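Local coordinates for protein alanine dehydrogenase (Archaeoglobus fulgidus, PDB 1OMO) that catalyses the reversible NAD-dependent oxidative deamination of L-alanine to pyruvate and ammonium, working as a homodimer, at residues V167-C170 / E171-I175; G217-G220 / P221-E225; D227-I230 / L231-A234; R279-D282 / E283-T286. All coordinates share one frame; numbering follows the deposited sequence.

Interaction 1 of 4, residues V167-C170 / E171-I175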
loop_
_atom_site.group_PDB
_atom_site.type_symbol
_atom_site.label_atom_id
_atom_site.label_comp_id
_atom_site.label_asym_id
_atom_site.label_seq_id
_atom_site.Cartn_x
_atom_site.Cartn_y
_atom_site.Cartn_z
ATOM N N VAL A 167 -19.003 22.257 -23.490
ATOM C CA VAL A 167 -19.531 22.428 -24.829
ATOM C C VAL A 167 -18.648 23.368 -25.647
ATOM O O VAL A 167 -18.375 23.119 -26.806
ATOM C CB VAL A 167 -20.970 22.963 -24.760
ATOM C CG1 VAL A 167 -21.371 23.597 -26.107
ATOM C CG2 VAL A 167 -21.915 21.820 -24.420
ATOM N N SER A 168 -18.198 24.442 -25.020
ATOM C CA SER A 168 -17.331 25.421 -25.665
ATOM C C SER A 168 -15.958 24.788 -26.007
ATOM O O SER A 168 -15.342 25.121 -27.049
ATOM C CB SER A 168 -17.158 26.618 -24.717
ATOM O OG SER A 168 -16.544 27.722 -25.344
ATOM N N TYR A 169 -15.487 23.888 -25.131
ATOM C CA TYR A 169 -14.205 23.184 -25.314
ATOM C C TYR A 169 -14.287 22.322 -26.584
ATOM O O TYR A 169 -13.343 22.245 -27.376
ATOM C CB TYR A 169 -13.923 22.288 -24.085
ATOM C CG TYR A 169 -12.655 21.427 -24.155
ATOM C CD1 TYR A 169 -11.472 21.831 -23.519
ATOM C CD2 TYR A 169 -12.648 20.190 -24.819
ATOM C CE1 TYR A 169 -10.332 21.031 -23.543
ATOM C CE2 TYR A 169 -11.496 19.377 -24.842
ATOM C CZ TYR A 169 -10.347 19.806 -24.200
ATOM O OH TYR A 169 -9.211 19.011 -24.165
ATOM N N CYS A 170 -15.435 21.674 -26.756
ATOM C CA CYS A 170 -15.698 20.842 -27.916
ATOM C C CYS A 170 -15.667 21.700 -29.171
ATOM O O CYS A 170 -14.869 21.467 -30.075
ATOM C CB CYS A 170 -17.082 20.189 -27.807
ATOM S SG CYS A 170 -17.185 18.809 -26.670
ATOM N N GLU A 171 -16.548 22.689 -29.235
ATOM C CA GLU A 171 -16.593 23.531 -30.412
ATOM C C GLU A 171 -15.196 24.014 -30.781
ATOM O O GLU A 171 -14.800 23.922 -31.938
ATOM C CB GLU A 171 -17.531 24.718 -30.191
ATOM C CG GLU A 171 -18.676 24.781 -31.200
ATOM C CD GLU A 171 -20.005 24.392 -30.606
ATOM O OE1 GLU A 171 -20.417 25.043 -29.611
ATOM O OE2 GLU A 171 -20.644 23.453 -31.147
ATOM N N ASP A 172 -14.436 24.490 -29.801
ATOM C CA ASP A 172 -13.098 24.984 -30.092
ATOM C C ASP A 172 -12.325 24.025 -30.973
ATOM O O ASP A 172 -11.622 24.461 -31.875
ATOM C CB ASP A 172 -12.314 25.270 -28.806
ATOM C CG ASP A 172 -12.735 26.582 -28.157
ATOM O OD1 ASP A 172 -12.278 26.890 -27.026
ATOM O OD2 ASP A 172 -13.536 27.305 -28.795
ATOM N N ARG A 173 -12.446 22.725 -30.729
ATOM C CA ARG A 173 -11.730 21.782 -31.573
ATOM C C ARG A 173 -12.614 21.194 -32.659
ATOM O O ARG A 173 -12.455 20.044 -33.057
ATOM C CB ARG A 173 -11.045 20.674 -30.745
ATOM C CG ARG A 173 -11.670 20.290 -29.431
ATOM C CD ARG A 173 -10.600 20.170 -28.337
ATOM N NE ARG A 173 -10.449 21.427 -27.614
ATOM C CZ ARG A 173 -9.500 21.660 -26.726
ATOM N NH1 ARG A 173 -9.435 22.824 -26.116
ATOM N NH2 ARG A 173 -8.618 20.727 -26.458
ATOM N N GLY A 174 -13.560 22.006 -33.121
ATOM C CA GLY A 174 -14.456 21.613 -34.194
ATOM C C GLY A 174 -15.495 20.538 -33.959
ATOM O O GLY A 174 -16.116 20.061 -34.901
ATOM N N ILE A 175 -15.707 20.125 -32.723
ATOM C CA ILE A 175 -16.717 19.112 -32.520
ATOM C C ILE A 175 -18.071 19.762 -32.237
ATOM O O ILE A 175 -18.221 20.541 -31.284
ATOM C CB ILE A 175 -16.348 18.189 -31.369
ATOM C CG1 ILE A 175 -15.125 17.347 -31.737
ATOM C CG2 ILE A 175 -17.529 17.289 -31.051
ATOM C CD1 ILE A 175 -14.391 16.756 -30.531
#
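Cys-170 O is gripped by two amides: Ile-175 N reaches it at 3.1 Å with a fairly straight N-H, while Arg-173 N, at 2.8 Å, makes only a weak, bent bond. The first of these, together with Gly-174 N bonded to Glu-171 O, defines the Schellman motif that ends helix 160-172 of the Rossmann domain. Gly-174 is its C-prime residue, and its positive phi of 69° suits glycine. Over this helix end the Arg-173 guanidinium lies flat on the Tyr-169 ring, with planes 19° apart and Arg-173 CZ 3.4 Å from the ring centroid, a cation-pi stack over the face. The Tyr-169 ring swings there because CG is trans to the backbone N (chi1 177°), while bends at chi2 and chi3 fold Arg-173 back. Its NE also makes a weak bond to Tyr-169 O. Beyond the segments, Tyr-169 OH bonds Glu-142 and the ring meets Tyr-138 edge-to-face, while Glu-171 OE2 accepts from Ala-177 N. Replacing Tyr-169 with an alanine would probably leave the Arg-173 guanidinium without its stacking face and Glu-142 without its hydroxyl partner. Both Cys-170 and Ile-175 meet Val-153 of strand 152-156, and Cys-170 CB packs 4.2 Å from Ile-175 CB.

Interaction 2 of 4, residues G217-G220 / P221-E225. With NA (sodium ion), chain C; NAD (nicotinamide-adenine-dinucleotide), chain D.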
loop_
_atom_site.group_PDB
_atom_site.type_symbol
_atom_site.label_atom_id
_atom_site.label_comp_id
_atom_site.label_asym_id
_atom_site.label_seq_id
_atom_site.Cartn_x
_atom_site.Cartn_y
_atom_site.Cartn_z
ATOM N N GLY A 217 -18.310 7.333 -13.093
ATOM C CA GLY A 217 -18.433 7.990 -11.816
ATOM C C GLY A 217 -18.379 7.187 -10.535
ATOM O O GLY A 217 -17.716 7.604 -9.580
ATOM N N ALA A 218 -19.085 6.060 -10.507
ATOM C CA ALA A 218 -19.163 5.209 -9.334
ATOM C C ALA A 218 -17.872 4.459 -9.020
ATOM O O ALA A 218 -17.398 3.653 -9.821
ATOM C CB ALA A 218 -20.306 4.226 -9.517
ATOM N N ASP A 219 -17.314 4.692 -7.841
ATOM C CA ASP A 219 -16.071 4.004 -7.483
ATOM C C ASP A 219 -15.911 3.737 -5.983
ATOM O O ASP A 219 -14.809 3.419 -5.528
ATOM C CB ASP A 219 -14.889 4.844 -7.906
ATOM C CG ASP A 219 -14.795 6.092 -7.079
ATOM O OD1 ASP A 219 -14.655 5.984 -5.839
ATOM O OD2 ASP A 219 -14.890 7.170 -7.660
ATOM N N GLY A 220 -16.977 3.922 -5.215
ATOM C CA GLY A 220 -16.921 3.655 -3.794
ATOM C C GLY A 220 -18.248 3.055 -3.371
ATOM O O GLY A 220 -19.253 3.192 -4.068
ATOM N N PRO A 221 -18.296 2.364 -2.234
ATOM C CA PRO A 221 -19.556 1.767 -1.778
ATOM C C PRO A 221 -20.732 2.740 -1.797
ATOM O O PRO A 221 -20.605 3.878 -1.350
ATOM C CB PRO A 221 -19.217 1.315 -0.360
ATOM C CG PRO A 221 -17.774 0.860 -0.527
ATOM C CD PRO A 221 -17.157 1.943 -1.392
ATOM N N GLY A 222 -21.879 2.293 -2.316
ATOM C CA GLY A 222 -23.051 3.160 -2.346
ATOM C C GLY A 222 -23.119 4.143 -3.503
ATOM O O GLY A 222 -24.185 4.719 -3.756
ATOM N N LYS A 223 -21.999 4.392 -4.185
ATOM C CA LYS A 223 -22.051 5.271 -5.353
ATOM C C LYS A 223 -22.851 4.473 -6.383
ATOM O O LYS A 223 -22.769 3.234 -6.410
ATOM C CB LYS A 223 -20.653 5.587 -5.905
ATOM C CG LYS A 223 -19.927 6.760 -5.220
ATOM C CD LYS A 223 -18.601 7.048 -5.990
ATOM C CE LYS A 223 -17.810 8.216 -5.415
ATOM N NZ LYS A 223 -16.526 8.470 -6.125
ATOM N N GLN A 224 -23.627 5.187 -7.204
ATOM C CA GLN A 224 -24.471 4.570 -8.225
ATOM C C GLN A 224 -25.054 5.617 -9.183
ATOM O O GLN A 224 -25.713 6.552 -8.725
ATOM C CB GLN A 224 -25.614 3.848 -7.537
ATOM C CG GLN A 224 -26.746 3.401 -8.469
ATOM C CD GLN A 224 -27.996 3.004 -7.682
ATOM O OE1 GLN A 224 -28.585 3.826 -6.974
ATOM N NE2 GLN A 224 -28.390 1.754 -7.787
ATOM N N GLU A 225 -24.840 5.473 -10.492
ATOM C CA GLU A 225 -25.376 6.462 -11.445
ATOM C C GLU A 225 -26.493 5.973 -12.367
ATOM O O GLU A 225 -27.201 6.792 -12.993
ATOM C CB GLU A 225 -24.284 7.003 -12.361
ATOM C CG GLU A 225 -23.060 7.526 -11.683
ATOM C CD GLU A 225 -22.042 8.011 -12.710
ATOM O OE1 GLU A 225 -21.212 7.204 -13.177
ATOM O OE2 GLU A 225 -22.089 9.196 -13.072
HETATM NA NA NA C . -20.844 4.900 -12.536
HETATM P PA NAD D . -15.609 16.709 -10.708
HETATM O O1A NAD D . -16.189 17.126 -9.407
HETATM O O2A NAD D . -14.671 17.675 -11.445
HETATM O O5B NAD D . -16.641 16.162 -11.876
HETATM C C5B NAD D . -18.014 15.680 -11.560
HETATM C C4B NAD D . -18.998 16.605 -12.323
HETATM O O4B NAD D . -20.331 16.014 -11.991
HETATM C C3B NAD D . -19.145 18.114 -11.807
HETATM O O3B NAD D . -18.934 19.075 -12.916
HETATM C C2B NAD D . -20.557 18.209 -11.180
HETATM O O2B NAD D . -21.208 19.426 -11.145
HETATM C C1B NAD D . -21.277 17.056 -11.945
HETATM N N9A NAD D . -22.361 16.466 -11.216
HETATM C C8A NAD D . -22.517 16.149 -9.882
HETATM N N7A NAD D . -23.676 15.590 -9.607
HETATM C C5A NAD D . -24.361 15.503 -10.740
HETATM C C6A NAD D . -25.686 14.964 -11.048
HETATM N N6A NAD D . -26.463 14.467 -10.120
HETATM N N1A NAD D . -26.048 15.043 -12.381
HETATM C C2A NAD D . -25.265 15.565 -13.354
HETATM N N3A NAD D . -23.982 16.101 -13.103
HETATM C C4A NAD D . -23.568 16.030 -11.782
HETATM O O3 NAD D . -14.839 15.234 -10.766
HETATM P PN NAD D . -13.988 14.360 -11.949
HETATM O O1N NAD D . -14.188 15.065 -13.265
HETATM O O2N NAD D . -12.613 14.026 -11.408
HETATM O O5D NAD D . -14.962 12.984 -11.928
HETATM C C5D NAD D . -15.281 12.610 -10.434
HETATM C C4D NAD D . -15.970 11.290 -10.314
HETATM O O4D NAD D . -15.086 10.252 -11.021
HETATM C C3D NAD D . -16.118 10.742 -8.860
HETATM O O3D NAD D . -17.215 9.817 -8.735
HETATM C C2D NAD D . -14.747 10.084 -8.675
HETATM O O2D NAD D . -14.587 9.402 -7.475
HETATM C C1D NAD D . -14.646 9.237 -10.030
HETATM N N1N NAD D . -13.306 8.849 -10.592
HETATM C C2N NAD D . -13.239 7.427 -10.928
HETATM C C3N NAD D . -12.047 7.056 -11.649
HETATM C C7N NAD D . -11.976 5.453 -12.011
HETATM O O7N NAD D . -10.838 4.937 -12.203
HETATM N N7N NAD D . -13.155 4.759 -12.104
HETATM C C4N NAD D . -10.998 7.916 -12.052
HETATM C C5N NAD D . -11.203 9.300 -11.655
HETATM C C6N NAD D . -12.329 9.750 -10.949
#
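The loop that follows strand 212-215 in the Rossmann domain binds the nicotinamide-side ribose of NAD, and across it Asp-219 and Lys-223 form a salt bridge beside that sugar. Lys-223 NZ lies 2.6 Å from Asp-219 OD2, although the position of OD2 is less certain because it sits too close to the ribose in the model. The same ammonium donates to NAD O3D at 3.0 Å. Lys-223 gets there because its chain is fully extended beyond CG (chi2 to chi4 all near 180°), running past the backbone of Ala-218, Asp-219 and Gly-220, with CD 3.3 Å from Asp-219 N. A type II turn from Gly-220 to Lys-223 sets the starting point of this chain: Lys-223 N bonds Gly-220 O at 3.0 Å, and the backbone angles of Gly-222 call for glycine. From the far end of the loop Glu-225 reaches back toward Gly-217, and its OE1 binds the sodium ion at 2.4 Å, a site shared with Glu-249; Glu-225 OE2 accepts from Thr-195 N. A methionine in place of Lys-223 would probably leave the Asp-219 carboxylate without its close counter-charge and NAD O3D without this donor. One ammonium thus appears to serve both a carboxylate and a ribose hydroxyl, which is consistent with the loop reading the sugar through charge-assisted contacts while the sodium ion balances some of the acidic charge close by.

Interaction 3 of 4, residues D227-I230 / L231-A234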
loop_
_atom_site.group_PDB
_atom_site.type_symbol
_atom_site.label_atom_id
_atom_site.label_comp_id
_atom_site.label_asym_id
_atom_site.label_seq_id
_atom_site.Cartn_x
_atom_site.Cartn_y
_atom_site.Cartn_z
ATOM N N ASP A 227 -29.967 3.700 -13.367
ATOM C CA ASP A 227 -31.245 3.088 -13.024
ATOM C C ASP A 227 -30.846 1.634 -13.068
ATOM O O ASP A 227 -30.276 1.199 -14.046
ATOM C CB ASP A 227 -32.276 3.339 -14.161
ATOM C CG ASP A 227 -33.688 2.773 -13.857
ATOM O OD1 ASP A 227 -33.830 1.858 -13.026
ATOM O OD2 ASP A 227 -34.668 3.241 -14.475
ATOM N N VAL A 228 -31.146 0.876 -12.030
ATOM C CA VAL A 228 -30.791 -0.529 -12.030
ATOM C C VAL A 228 -31.439 -1.290 -13.200
ATOM O O VAL A 228 -30.893 -2.291 -13.670
ATOM C CB VAL A 228 -31.161 -1.161 -10.686
ATOM C CG1 VAL A 228 -31.000 -2.630 -10.746
ATOM C CG2 VAL A 228 -30.230 -0.625 -9.599
ATOM N N GLU A 229 -32.586 -0.823 -13.702
ATOM C CA GLU A 229 -33.239 -1.526 -14.816
ATOM C C GLU A 229 -32.356 -1.528 -16.074
ATOM O O GLU A 229 -32.554 -2.348 -16.969
ATOM C CB GLU A 229 -34.600 -0.888 -15.157
ATOM C CG GLU A 229 -35.730 -1.115 -14.122
ATOM C CD GLU A 229 -36.184 -2.579 -14.009
ATOM O OE1 GLU A 229 -36.278 -3.254 -15.050
ATOM O OE2 GLU A 229 -36.475 -3.051 -12.886
ATOM N N ILE A 230 -31.416 -0.588 -16.161
ATOM C CA ILE A 230 -30.506 -0.541 -17.305
ATOM C C ILE A 230 -29.557 -1.726 -17.150
ATOM O O ILE A 230 -29.253 -2.405 -18.117
ATOM C CB ILE A 230 -29.646 0.769 -17.319
ATOM C CG1 ILE A 230 -30.551 1.991 -17.427
ATOM C CG2 ILE A 230 -28.663 0.764 -18.467
ATOM C CD1 ILE A 230 -29.812 3.336 -17.262
ATOM N N LEU A 231 -29.109 -1.980 -15.923
ATOM C CA LEU A 231 -28.184 -3.078 -15.652
ATOM C C LEU A 231 -28.770 -4.428 -16.041
ATOM O O LEU A 231 -28.099 -5.244 -16.689
ATOM C CB LEU A 231 -27.762 -3.090 -14.168
ATOM C CG LEU A 231 -26.961 -1.887 -13.646
ATOM C CD1 LEU A 231 -26.542 -2.119 -12.161
ATOM C CD2 LEU A 231 -25.739 -1.682 -14.531
ATOM N N LYS A 232 -30.019 -4.657 -15.655
ATOM C CA LYS A 232 -30.716 -5.920 -15.954
ATOM C C LYS A 232 -30.776 -6.273 -17.444
ATOM O O LYS A 232 -30.741 -7.433 -17.841
ATOM C CB LYS A 232 -32.162 -5.845 -15.459
ATOM C CG LYS A 232 -32.316 -5.696 -13.986
ATOM C CD LYS A 232 -33.778 -5.606 -13.663
ATOM C CE LYS A 232 -34.003 -5.436 -12.191
ATOM N NZ LYS A 232 -35.457 -5.414 -11.870
ATOM N N LYS A 233 -30.877 -5.227 -18.246
ATOM C CA LYS A 233 -31.047 -5.307 -19.695
ATOM C C LYS A 233 -29.759 -5.173 -20.508
ATOM O O LYS A 233 -29.812 -5.111 -21.743
ATOM C CB LYS A 233 -32.061 -4.196 -20.070
ATOM C CG LYS A 233 -31.949 -3.537 -21.434
ATOM C CD LYS A 233 -32.984 -2.371 -21.613
ATOM C CE LYS A 233 -32.621 -1.138 -20.796
ATOM N NZ LYS A 233 -33.195 0.156 -21.372
ATOM N N ALA A 234 -28.605 -5.178 -19.838
ATOM C CA ALA A 234 -27.364 -4.944 -20.568
ATOM C C ALA A 234 -26.269 -5.982 -20.410
ATOM O O ALA A 234 -26.287 -6.803 -19.494
ATOM C CB ALA A 234 -26.799 -3.534 -20.175
#
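The carboxylate of Glu-229 is approached by Lys-232 from above its plane: NZ stands 41° out of the plane of the group and 2.8 Å from OE2, a salt bridge with a hydrogen bond in it. The other flat group, the Asp-227 carboxylate, is likewise met out of plane, with Glu-229 N placed 55° above it and 3.0 Å from OD1. That bond makes Asp-227 the N-cap of the short, weakly bonded helix 228-232 and closes an Asx turn; OD2 of the same group accepts from Ala-204 N. Glu-229 curls along the helix surface because its chain bends at chi2 (-67°), whereas Lys-232 stays extended beyond CG. The two chains therefore meet slantwise, and the Lys-232 methylenes also border the acid, CD lying 3.7 Å from Glu-229 OE1. Behind the ion pair the one well-formed turn bond crossing these segments joins Lys-232 N to Val-228 O at 3.2 Å. The bonds of Leu-231 N to Val-228 O and of Lys-233 N to Ile-230 O are weak. On the inner side Leu-231 packs on Ile-287 of strand 285-289, so the helix lies against the Rossmann sheet before the chain enters strand 234-238. With so few strong turn bonds, the helix probably draws stability from charge: the negative Asp-227 carboxylate would suit the amides of the first turn, and Glu-229 and Lys-232 balance opposite charges at the surface.

Interaction 4 of 4, residues R279-D282 / E283-T286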
loop_
_atom_site.group_PDB
_atom_site.type_symbol
_atom_site.label_atom_id
_atom_site.label_comp_id
_atom_site.label_asym_id
_atom_site.label_seq_id
_atom_site.Cartn_x
_atom_site.Cartn_y
_atom_site.Cartn_z
ATOM N N ARG A 279 -19.168 -6.878 -27.808
ATOM C CA ARG A 279 -20.491 -6.616 -28.342
ATOM C C ARG A 279 -20.772 -7.697 -29.393
ATOM O O ARG A 279 -19.893 -8.001 -30.209
ATOM C CB ARG A 279 -20.487 -5.236 -28.985
ATOM C CG ARG A 279 -21.753 -4.852 -29.703
ATOM C CD ARG A 279 -21.815 -3.343 -29.908
ATOM N NE ARG A 279 -23.210 -2.951 -29.842
ATOM C CZ ARG A 279 -23.793 -2.357 -28.809
ATOM N NH1 ARG A 279 -25.083 -2.087 -28.881
ATOM N NH2 ARG A 279 -23.102 -1.987 -27.738
ATOM N N GLU A 280 -21.962 -8.296 -29.362
ATOM C CA GLU A 280 -22.299 -9.309 -30.359
ATOM C C GLU A 280 -23.468 -8.934 -31.281
ATOM O O GLU A 280 -23.634 -9.531 -32.330
ATOM C CB GLU A 280 -22.586 -10.660 -29.691
ATOM C CG GLU A 280 -22.642 -11.852 -30.693
ATOM C CD GLU A 280 -21.270 -12.242 -31.301
ATOM O OE1 GLU A 280 -21.238 -12.502 -32.531
ATOM O OE2 GLU A 280 -20.246 -12.310 -30.559
ATOM N N SER A 281 -24.283 -7.957 -30.899
ATOM C CA SER A 281 -25.398 -7.535 -31.747
ATOM C C SER A 281 -25.492 -6.031 -31.726
ATOM O O SER A 281 -24.891 -5.388 -30.887
ATOM C CB SER A 281 -26.737 -8.104 -31.272
ATOM O OG SER A 281 -27.315 -7.275 -30.280
ATOM N N ASP A 282 -26.267 -5.473 -32.643
ATOM C CA ASP A 282 -26.426 -4.046 -32.706
ATOM C C ASP A 282 -27.455 -3.537 -31.725
ATOM O O ASP A 282 -27.415 -2.391 -31.324
ATOM C CB ASP A 282 -26.842 -3.638 -34.110
ATOM C CG ASP A 282 -25.721 -3.770 -35.096
ATOM O OD1 ASP A 282 -24.582 -3.461 -34.690
ATOM O OD2 ASP A 282 -25.973 -4.158 -36.265
ATOM N N GLU A 283 -28.386 -4.396 -31.360
ATOM C CA GLU A 283 -29.473 -4.036 -30.464
ATOM C C GLU A 283 -29.063 -3.898 -29.006
ATOM O O GLU A 283 -29.508 -2.993 -28.308
ATOM C CB GLU A 283 -30.593 -5.078 -30.590
ATOM C CG GLU A 283 -31.239 -5.107 -31.987
ATOM C CD GLU A 283 -30.307 -5.646 -33.102
ATOM O OE1 GLU A 283 -30.254 -5.032 -34.209
ATOM O OE2 GLU A 283 -29.640 -6.690 -32.870
ATOM N N GLU A 284 -28.185 -4.779 -28.552
ATOM C CA GLU A 284 -27.795 -4.759 -27.151
ATOM C C GLU A 284 -27.251 -3.474 -26.570
ATOM O O GLU A 284 -26.680 -2.612 -27.257
ATOM C CB GLU A 284 -26.824 -5.909 -26.848
ATOM C CG GLU A 284 -25.503 -5.900 -27.586
ATOM C CD GLU A 284 -24.664 -7.123 -27.225
ATOM O OE1 GLU A 284 -23.632 -7.390 -27.872
ATOM O OE2 GLU A 284 -25.050 -7.822 -26.272
ATOM N N ILE A 285 -27.478 -3.338 -25.274
ATOM C CA ILE A 285 -26.967 -2.191 -24.544
ATOM C C ILE A 285 -25.724 -2.695 -23.842
ATOM O O ILE A 285 -25.809 -3.670 -23.110
ATOM C CB ILE A 285 -27.952 -1.707 -23.458
ATOM C CG1 ILE A 285 -29.189 -1.124 -24.149
ATOM C CG2 ILE A 285 -27.214 -0.691 -22.515
ATOM C CD1 ILE A 285 -30.301 -0.600 -23.206
ATOM N N THR A 286 -24.576 -2.065 -24.081
ATOM C CA THR A 286 -23.349 -2.496 -23.404
ATOM C C THR A 286 -22.953 -1.497 -22.330
ATOM O O THR A 286 -23.259 -0.298 -22.430
ATOM C CB THR A 286 -22.147 -2.704 -24.409
ATOM O OG1 THR A 286 -22.017 -1.554 -25.261
ATOM C CG2 THR A 286 -22.339 -3.972 -25.244
HETATM O O HOH W 1 -27.950 -7.474 -34.880
#
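Arg-279 and Glu-284 run antiparallel alongside one another, the guanidinium and carboxylate planes turned 70° apart, and their charged ends do not pair: Arg-279 NE is 4.9 Å from Glu-284 OE1. Glu-284 CG covers one face of the guanidinium, offset toward the rim, while NH1 meets Glu-284 O in a bent bond modelled as very short, and so doubtful, and Asp-282 O weakly. With CG set between the backbone N and carbonyl carbon (chi1 62°) and the chain extended beyond it, OE1 of Glu-284 instead takes two backbone amides, Ser-281 N at 3.1 Å from above the carboxylate plane and Glu-280 N in another very short modelled bond, with Lys-235 as a further, salt-bridged partner. They lie in the connection from helix 268-273 to strand 285-289 of the parallel Rossmann sheet, where the chain reverses. Inside the bend, Ser-281 OG accepts from Glu-284 N at 3.2 Å and weakly from Glu-283 N. A water bonds Glu-283 OE2 at 2.7 Å and, weakly, Asp-282 N. Arg-279 lies roughly perpendicular to Thr-286, bringing NH2 to 2.7 Å from Thr-286 OG1 in the guanidinium plane, but the angle is too poor for a hydrogen bond; OG1 bonds His-212, and NH2 donates to Leu-120 O.

Overall arrangement
All four contacts belong to the Rossmann part of the chain. Interaction 2 alone touches NAD and the sodium ion. Interaction 3 follows one residue later in the chain, with centres about 15 Å apart, and its Leu-231 side chain is about 8 Å from the sodium ion. Interactions 3 and 4 touch where neighbouring strands start: Ala-234 CB lies 3.1 Å from Ile-285 O, and Lys-233 CE packs 3.4 Å from Ile-285 CD1. Interaction 4 lies away from the NAD and sodium sites, its nearest atoms about 12 Å from interaction 2. Interaction 1 stands apart, its centre about 29 Å from that of interaction 2, although its Val-167 side chain is about 12 Å from NAD.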